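Local coordinates for glutathione peroxidase-like protein (Trypanosoma brucei, PDB 2VUP) that probably reduces peroxides as a tryparedoxin-dependent member of the glutathione peroxidase family, at residues S58-T63 with K149-S154; A86-Q91 with F115-K120. All coordinates share one frame; numbering follows the deposited sequence.

Contact 1 (S58-T63 with K149-S154)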
ATOM      1  N   SER A  58      -6.457 -11.579  -1.245  1.00 18.43           N
ATOM      2  CA  SER A  58      -6.165 -12.597  -2.267  1.00 19.97           C
ATOM      3  C   SER A  58      -7.423 -13.107  -2.985  1.00 20.67           C
ATOM      4  O   SER A  58      -7.348 -13.671  -4.074  1.00 21.18           O
ATOM      5  CB  SER A  58      -5.414 -13.778  -1.640  1.00 19.61           C
ATOM      6  OG  SER A  58      -4.181 -13.351  -1.087  1.00 20.01           O
ATOM      7  N   LYS A  59      -8.570 -12.899  -2.355  1.00 21.96           N
ATOM      8  CA  LYS A  59      -9.835 -13.440  -2.822  1.00 22.79           C
ATOM      9  C   LYS A  59     -10.831 -12.323  -3.115  1.00 22.87           C
ATOM     10  O   LYS A  59     -12.023 -12.473  -2.857  1.00 23.54           O
ATOM     11  CB  LYS A  59     -10.416 -14.368  -1.756  1.00 23.00           C
ATOM     12  CG  LYS A  59      -9.718 -15.707  -1.601  1.00 24.17           C
ATOM     13  CD  LYS A  59     -10.125 -16.295  -0.262  1.00 27.66           C
ATOM     14  CE  LYS A  59     -10.615 -17.736  -0.363  1.00 29.17           C
ATOM     15  NZ  LYS A  59     -11.338 -18.117   0.896  1.00 30.46           N
ATOM     16  N   CYS A  60     -10.332 -11.205  -3.632  1.00 22.83           N
ATOM     17  CA  CYS A  60     -11.160 -10.032  -3.911  1.00 23.05           C
ATOM     18  C   CYS A  60     -11.424  -9.936  -5.412  1.00 23.14           C
ATOM     19  O   CYS A  60     -10.682 -10.503  -6.218  1.00 23.06           O
ATOM     20  CB  CYS A  60     -10.459  -8.762  -3.404  1.00 22.74           C
ATOM     21  SG  CYS A  60     -11.330  -7.195  -3.699  1.00 22.08           S
ATOM     22  N   GLY A  61     -12.485  -9.223  -5.783  1.00 23.12           N
ATOM     23  CA  GLY A  61     -12.755  -8.927  -7.195  1.00 23.34           C
ATOM     24  C   GLY A  61     -11.746  -7.943  -7.772  1.00 23.49           C
ATOM     25  O   GLY A  61     -11.592  -7.829  -8.994  1.00 23.39           O
ATOM     26  N   TYR A  62     -11.052  -7.230  -6.884  1.00 23.09           N
ATOM     27  CA  TYR A  62      -9.967  -6.341  -7.291  1.00 22.89           C
ATOM     28  C   TYR A  62      -8.573  -6.980  -7.251  1.00 22.66           C
ATOM     29  O   TYR A  62      -7.603  -6.346  -7.646  1.00 22.62           O
ATOM     30  CB  TYR A  62      -9.980  -5.065  -6.454  1.00 22.85           C
ATOM     31  CG  TYR A  62     -11.121  -4.115  -6.759  1.00 22.70           C
ATOM     32  CD1 TYR A  62     -11.186  -3.446  -7.982  1.00 22.15           C
ATOM     33  CD2 TYR A  62     -12.121  -3.868  -5.811  1.00 21.70           C
ATOM     34  CE1 TYR A  62     -12.227  -2.564  -8.261  1.00 23.53           C
ATOM     35  CE2 TYR A  62     -13.168  -2.983  -6.078  1.00 21.39           C
ATOM     36  CZ  TYR A  62     -13.209  -2.335  -7.307  1.00 22.61           C
ATOM     37  OH  TYR A  62     -14.222  -1.452  -7.591  1.00 23.72           O
ATOM     38  N   THR A  63      -8.469  -8.222  -6.781  1.00 22.87           N
ATOM     39  CA  THR A  63      -7.162  -8.897  -6.657  1.00 23.11           C
ATOM     40  C   THR A  63      -6.336  -8.885  -7.959  1.00 23.72           C
ATOM     41  O   THR A  63      -5.194  -8.414  -7.962  1.00 23.26           O
ATOM     42  CB  THR A  63      -7.291 -10.343  -6.111  1.00 23.10           C
ATOM     43  OG1 THR A  63      -7.931 -10.322  -4.833  1.00 22.40           O
ATOM     44  CG2 THR A  63      -5.912 -10.998  -5.958  1.00 23.20           C
ATOM     45  N   LYS A 149     -12.544   1.829   2.552  1.00 17.72           N
ATOM     46  CA  LYS A 149     -13.832   1.261   2.118  1.00 17.82           C
ATOM     47  C   LYS A 149     -13.754  -0.176   1.622  1.00 17.35           C
ATOM     48  O   LYS A 149     -14.726  -0.934   1.714  1.00 17.53           O
ATOM     49  CB  LYS A 149     -14.493   2.157   1.060  1.00 19.04           C
ATOM     50  CG  LYS A 149     -15.023   3.490   1.631  1.00 19.82           C
ATOM     51  CD  LYS A 149     -16.194   3.252   2.585  1.00 22.19           C
ATOM     52  CE  LYS A 149     -16.823   4.565   3.063  1.00 22.60           C
ATOM     53  NZ  LYS A 149     -18.270   4.392   3.418  1.00 23.96           N
ATOM     54  N   TRP A 150     -12.602  -0.556   1.088  1.00 16.49           N
ATOM     55  CA  TRP A 150     -12.446  -1.890   0.542  1.00 15.34           C
ATOM     56  C   TRP A 150     -10.980  -2.252   0.362  1.00 14.60           C
ATOM     57  O   TRP A 150     -10.101  -1.406   0.538  1.00 14.29           O
ATOM     58  CB  TRP A 150     -13.194  -2.000  -0.801  1.00 15.13           C
ATOM     59  CG  TRP A 150     -13.650  -3.393  -1.119  1.00 14.18           C
ATOM     60  CD1 TRP A 150     -13.199  -4.185  -2.127  1.00 13.93           C
ATOM     61  CD2 TRP A 150     -14.655  -4.156  -0.428  1.00 13.80           C
ATOM     62  NE1 TRP A 150     -13.845  -5.390  -2.109  1.00 12.96           N
ATOM     63  CE2 TRP A 150     -14.748  -5.400  -1.079  1.00 14.00           C
ATOM     64  CE3 TRP A 150     -15.483  -3.905   0.675  1.00 14.44           C
ATOM     65  CZ2 TRP A 150     -15.635  -6.400  -0.665  1.00 14.76           C
ATOM     66  CZ3 TRP A 150     -16.360  -4.898   1.092  1.00 14.96           C
ATOM     67  CH2 TRP A 150     -16.428  -6.132   0.419  1.00 14.77           C
ATOM     68  N   ASN A 151     -10.737  -3.520   0.022  1.00 13.92           N
ATOM     69  CA  ASN A 151      -9.434  -3.999  -0.429  1.00 13.80           C
ATOM     70  C   ASN A 151      -8.953  -3.170  -1.623  1.00 14.10           C
ATOM     71  O   ASN A 151      -9.772  -2.710  -2.428  1.00 14.23           O
ATOM     72  CB  ASN A 151      -9.528  -5.477  -0.861  1.00 13.66           C
ATOM     73  CG  ASN A 151     -10.287  -6.346   0.134  1.00 13.23           C
ATOM     74  OD1 ASN A 151      -9.867  -6.530   1.280  1.00 11.99           O
ATOM     75  ND2 ASN A 151     -11.403  -6.904  -0.311  1.00 14.71           N
ATOM     76  N   PHE A 152      -7.634  -2.993  -1.726  1.00 14.30           N
ATOM     77  CA  PHE A 152      -6.953  -2.312  -2.846  1.00 14.53           C
ATOM     78  C   PHE A 152      -7.081  -0.797  -2.930  1.00 14.71           C
ATOM     79  O   PHE A 152      -6.877  -0.191  -3.992  1.00 14.61           O
ATOM     80  CB  PHE A 152      -7.157  -3.034  -4.191  1.00 14.58           C
ATOM     81  CG  PHE A 152      -6.601  -4.413  -4.182  1.00 14.72           C
ATOM     82  CD1 PHE A 152      -5.248  -4.627  -4.433  1.00 14.57           C
ATOM     83  CD2 PHE A 152      -7.405  -5.496  -3.837  1.00 15.02           C
ATOM     84  CE1 PHE A 152      -4.713  -5.910  -4.378  1.00 15.68           C
ATOM     85  CE2 PHE A 152      -6.877  -6.781  -3.781  1.00 15.65           C
ATOM     86  CZ  PHE A 152      -5.524  -6.987  -4.054  1.00 15.29           C
ATOM     87  N   THR A 153      -7.409  -0.196  -1.794  1.00 14.90           N
ATOM     88  CA  THR A 153      -7.208   1.224  -1.606  1.00 15.38           C
ATOM     89  C   THR A 153      -5.690   1.422  -1.568  1.00 15.86           C
ATOM     90  O   THR A 153      -4.958   0.557  -1.062  1.00 15.12           O
ATOM     91  CB  THR A 153      -7.879   1.694  -0.302  1.00 15.47           C
ATOM     92  OG1 THR A 153      -9.253   1.265  -0.291  1.00 14.97           O
ATOM     93  CG2 THR A 153      -7.810   3.219  -0.146  1.00 15.04           C
ATOM     94  N   SER A 154      -5.215   2.520  -2.155  1.00 16.70           N
ATOM     95  CA  SER A 154      -3.790   2.860  -2.105  1.00 17.74           C
ATOM     96  C   SER A 154      -3.531   4.318  -1.732  1.00 18.64           C
ATOM     97  O   SER A 154      -4.346   5.199  -2.019  1.00 19.29           O
ATOM     98  CB  SER A 154      -3.093   2.502  -3.415  1.00 17.94           C
ATOM     99  OG  SER A 154      -3.722   3.120  -4.535  1.00 18.72           O
TER
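Cys60 turns SG anti to its own backbone N (chi1 179°), and Asn151 swings its amide carbon anti to its carbonyl carbon (chi1 -46°); together these torsions point the amide ND2 at the thiol sulfur across the two loops. Asn151 ND2 donates to Cys60 SG at 3.4 Å, a weak and rather bent bond. A straighter one comes from within the loop, where Tyr62 N reaches Cys60 SG at 3.2 Å and 166°. Trp150 adds its pyrrole side: NE1 lies 3.5 Å from Cys60 SG, which meets the indole obliquely. Two N-H groups thus grip the sulfur of Cys60, the predicted active-site residue, and fix where it points. Cysteine, asparagine and tryptophan gathered in this way are familiar from the peroxidatic site of glutathione peroxidases.

Phe152 adds the apolar part of the contact, with Cys60 CB at the edge of its ring and Tyr62 O over the centre of one face. Tyr62 CB packs on Phe152 CD2 at 3.7 Å, and the tyrosine ring presents its own edge to Trp150 CD1, the two side chains crossing nearly at right angles. Cys60 N donates to Thr63 OG1 at 2.8 Å, part of a capping box in which the short threonine hydroxyl suits the helix start.

A type II turn from Trp150 to Thr153, held to Asn55, leads into strand 154-157. Segment 58-63 follows strand 51-56 and opens helix 63-77, while Phe152 rests on Tyr54 and Val56 of that strand and Thr63 touches Phe106 and Phe111.

Contact 2 (A86-Q91 with F115-K120)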
ATOM      1  N   ALA A  86       2.631  -3.792   0.231  1.00 15.35           N
ATOM      2  CA  ALA A  86       1.316  -4.427   0.325  1.00 14.93           C
ATOM      3  C   ALA A  86       1.023  -4.933   1.731  1.00 14.39           C
ATOM      4  O   ALA A  86       1.711  -5.811   2.238  1.00 14.60           O
ATOM      5  CB  ALA A  86       1.192  -5.565  -0.678  1.00 14.88           C
ATOM      6  N   PHE A  87      -0.013  -4.368   2.338  1.00 13.90           N
ATOM      7  CA  PHE A  87      -0.480  -4.765   3.653  1.00 13.42           C
ATOM      8  C   PHE A  87      -1.734  -5.624   3.479  1.00 13.05           C
ATOM      9  O   PHE A  87      -2.801  -5.110   3.091  1.00 12.21           O
ATOM     10  CB  PHE A  87      -0.796  -3.531   4.505  1.00 13.30           C
ATOM     11  CG  PHE A  87       0.417  -2.766   4.957  1.00 13.95           C
ATOM     12  CD1 PHE A  87       0.986  -3.018   6.202  1.00 13.73           C
ATOM     13  CD2 PHE A  87       0.986  -1.783   4.147  1.00 15.10           C
ATOM     14  CE1 PHE A  87       2.109  -2.298   6.647  1.00 14.66           C
ATOM     15  CE2 PHE A  87       2.123  -1.063   4.573  1.00 15.65           C
ATOM     16  CZ  PHE A  87       2.684  -1.326   5.823  1.00 15.28           C
ATOM     17  N   PRO A  88      -1.610  -6.939   3.744  1.00 12.61           N
ATOM     18  CA  PRO A  88      -2.775  -7.835   3.704  1.00 12.25           C
ATOM     19  C   PRO A  88      -3.768  -7.482   4.808  1.00 12.33           C
ATOM     20  O   PRO A  88      -3.358  -7.154   5.926  1.00 12.28           O
ATOM     21  CB  PRO A  88      -2.171  -9.227   3.944  1.00 12.28           C
ATOM     22  CG  PRO A  88      -0.672  -9.073   3.665  1.00 12.18           C
ATOM     23  CD  PRO A  88      -0.380  -7.660   4.113  1.00 12.73           C
ATOM     24  N   CYS A  89      -5.060  -7.518   4.485  1.00 12.15           N
ATOM     25  CA  CYS A  89      -6.108  -7.153   5.442  1.00 12.23           C
ATOM     26  C   CYS A  89      -7.370  -7.974   5.190  1.00 12.05           C
ATOM     27  O   CYS A  89      -7.808  -8.105   4.042  1.00 11.59           O
ATOM     28  CB  CYS A  89      -6.414  -5.652   5.362  1.00 12.18           C
ATOM     29  SG  CYS A  89      -7.673  -5.070   6.509  1.00 12.87           S
ATOM     30  N   ASN A  90      -7.936  -8.519   6.268  1.00 12.31           N
ATOM     31  CA  ASN A  90      -9.071  -9.438   6.193  1.00 12.60           C
ATOM     32  C   ASN A  90     -10.395  -8.802   6.667  1.00 12.64           C
ATOM     33  O   ASN A  90     -11.331  -9.515   7.033  1.00 12.72           O
ATOM     34  CB  ASN A  90      -8.762 -10.717   6.997  1.00 12.78           C
ATOM     35  CG  ASN A  90      -9.644 -11.904   6.597  1.00 14.46           C
ATOM     36  OD1 ASN A  90     -10.064 -12.025   5.442  1.00 15.27           O
ATOM     37  ND2 ASN A  90      -9.912 -12.794   7.552  1.00 13.53           N
ATOM     38  N   GLN A  91     -10.476  -7.470   6.645  1.00 12.06           N
ATOM     39  CA  GLN A  91     -11.665  -6.774   7.150  1.00 12.44           C
ATOM     40  C   GLN A  91     -12.762  -6.516   6.111  1.00 12.43           C
ATOM     41  O   GLN A  91     -13.806  -5.960   6.443  1.00 12.69           O
ATOM     42  CB  GLN A  91     -11.292  -5.433   7.806  1.00 12.08           C
ATOM     43  CG  GLN A  91     -10.430  -5.506   9.037  1.00 11.16           C
ATOM     44  CD  GLN A  91     -10.194  -4.129   9.630  1.00 12.60           C
ATOM     45  OE1 GLN A  91      -9.405  -3.325   9.099  1.00 11.78           O
ATOM     46  NE2 GLN A  91     -10.887  -3.834  10.725  1.00 11.17           N
ATOM     47  N   PHE A 115       7.668  -6.837  -5.067  1.00 29.73           N
ATOM     48  CA  PHE A 115       7.650  -5.809  -4.034  1.00 27.37           C
ATOM     49  C   PHE A 115       7.377  -6.404  -2.638  1.00 25.86           C
ATOM     50  O   PHE A 115       6.860  -7.517  -2.529  1.00 25.41           O
ATOM     51  CB  PHE A 115       6.670  -4.679  -4.394  1.00 27.13           C
ATOM     52  CG  PHE A 115       5.281  -5.148  -4.755  1.00 27.28           C
ATOM     53  CD1 PHE A 115       4.872  -5.177  -6.085  1.00 26.63           C
ATOM     54  CD2 PHE A 115       4.374  -5.533  -3.764  1.00 26.58           C
ATOM     55  CE1 PHE A 115       3.590  -5.598  -6.429  1.00 26.86           C
ATOM     56  CE2 PHE A 115       3.089  -5.954  -4.094  1.00 26.61           C
ATOM     57  CZ  PHE A 115       2.697  -5.993  -5.431  1.00 26.77           C
ATOM     58  N   PRO A 116       7.754  -5.676  -1.570  1.00 24.41           N
ATOM     59  CA  PRO A 116       7.567  -6.154  -0.197  1.00 23.31           C
ATOM     60  C   PRO A 116       6.111  -6.389   0.206  1.00 22.40           C
ATOM     61  O   PRO A 116       5.271  -5.492   0.057  1.00 21.63           O
ATOM     62  CB  PRO A 116       8.149  -5.014   0.642  1.00 23.28           C
ATOM     63  CG  PRO A 116       9.101  -4.327  -0.265  1.00 24.05           C
ATOM     64  CD  PRO A 116       8.421  -4.363  -1.588  1.00 24.26           C
ATOM     65  N   ILE A 117       5.837  -7.597   0.703  1.00 21.18           N
ATOM     66  CA  ILE A 117       4.547  -7.953   1.294  1.00 20.34           C
ATOM     67  C   ILE A 117       4.691  -7.934   2.821  1.00 19.41           C
ATOM     68  O   ILE A 117       5.600  -8.560   3.378  1.00 19.10           O
ATOM     69  CB  ILE A 117       4.059  -9.363   0.854  1.00 20.36           C
ATOM     70  CG1 ILE A 117       4.102  -9.535  -0.675  1.00 21.23           C
ATOM     71  CG2 ILE A 117       2.657  -9.648   1.392  1.00 20.24           C
ATOM     72  CD1 ILE A 117       3.256  -8.542  -1.457  1.00 22.04           C
ATOM     73  N   MET A 118       3.783  -7.225   3.484  1.00 17.96           N
ATOM     74  CA  MET A 118       3.844  -7.040   4.930  1.00 16.67           C
ATOM     75  C   MET A 118       3.001  -8.070   5.699  1.00 15.77           C
ATOM     76  O   MET A 118       2.275  -8.869   5.106  1.00 14.96           O
ATOM     77  CB  MET A 118       3.420  -5.608   5.293  1.00 16.91           C
ATOM     78  CG  MET A 118       4.162  -4.508   4.528  1.00 17.80           C
ATOM     79  SD  MET A 118       5.944  -4.497   4.845  1.00 19.88           S
ATOM     80  CE  MET A 118       6.575  -3.739   3.367  1.00 20.66           C
ATOM     81  N   ALA A 119       3.115  -8.048   7.026  1.00 14.62           N
ATOM     82  CA  ALA A 119       2.274  -8.861   7.890  1.00 14.13           C
ATOM     83  C   ALA A 119       0.831  -8.350   7.834  1.00 13.89           C
ATOM     84  O   ALA A 119       0.602  -7.141   7.673  1.00 13.17           O
ATOM     85  CB  ALA A 119       2.779  -8.803   9.315  1.00 13.82           C
ATOM     86  N   LYS A 120      -0.124  -9.271   7.986  1.00 13.55           N
ATOM     87  CA  LYS A 120      -1.551  -8.940   8.015  1.00 14.25           C
ATOM     88  C   LYS A 120      -1.858  -7.956   9.146  1.00 13.51           C
ATOM     89  O   LYS A 120      -1.321  -8.065  10.244  1.00 13.24           O
ATOM     90  CB  LYS A 120      -2.422 -10.192   8.178  1.00 14.01           C
ATOM     91  CG  LYS A 120      -2.219 -11.286   7.109  1.00 16.55           C
ATOM     92  CD  LYS A 120      -3.081 -12.542   7.381  1.00 16.61           C
ATOM     93  CE  LYS A 120      -4.579 -12.242   7.356  1.00 18.69           C
ATOM     94  NZ  LYS A 120      -5.425 -13.470   7.455  1.00 19.67           N
TER
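Ala86 O accepts the shortest bond here, from Met118 N at 2.8 Å and an almost straight 170°. Its partner bond runs from Ala86 N to Pro116 O at 3.1 Å. The pair brackets Ile117 and makes a single parallel bridge between it and Ala86, so backbone bonds lace the loop to the outermost strand of the sheet, and side chains then pack around them. Proline at 116 suits this, since the bridge uses its carbonyl and needs no N-H from it.

Met118 carries CG anti to its carbonyl carbon (chi1 -52°), which sets that methylene over the Phe87 ring; the bend at chi2 then places the sulfur. CG stands above the centre of one face, 3.7 Å from the centroid, a CH-pi contact, and the sulfur sits obliquely farther off as a Met-aromatic contact. The small methyl of Ala86 lets larger groups close in: Ala86 CB meets Ile117 CD1 at 3.7 Å and the edge of the Phe115 ring.

Further along, Pro88 CB packs against Lys120 CG at 3.8 Å, and Lys120 CA gives a C-H...O contact to Pro88 O. The lysine's long aliphatic part serves the packing while NZ goes on to Glu96 O and Gly98 O; Asn90 OD1 also binds Glu96, at its N.

Phe87 and Cys89 hydrogen-bond to strand 51-56, placing 115-120 along the outer border of strand 83-88. Helix 100-111 lies close by, with Val107 against Ile117 and Ile103 against Pro88 and Lys120.

How the contacts relate
Contact 1 and contact 2 lie with centres about 11 Å apart and touch lightly, Asn151 OD1 standing 3.8 Å from Cys89 O. Along the chain the order is 58-63, 86-91, 115-120, 149-154, so both partners of contact 2 fall between those of contact 1. Both are built around the thioredoxin-like sheet: strand 51-56 leads into 58-63 and runs beside both 83-88 and 154-157. Contact 1 gathers loops at one end of these strands around Cys60, whereas contact 2 edges the sheet along 83-88. Glu96 serves both, binding Ser58 and groups of Asn90 and Lys120, which ties the loop holding the predicted active site to this border.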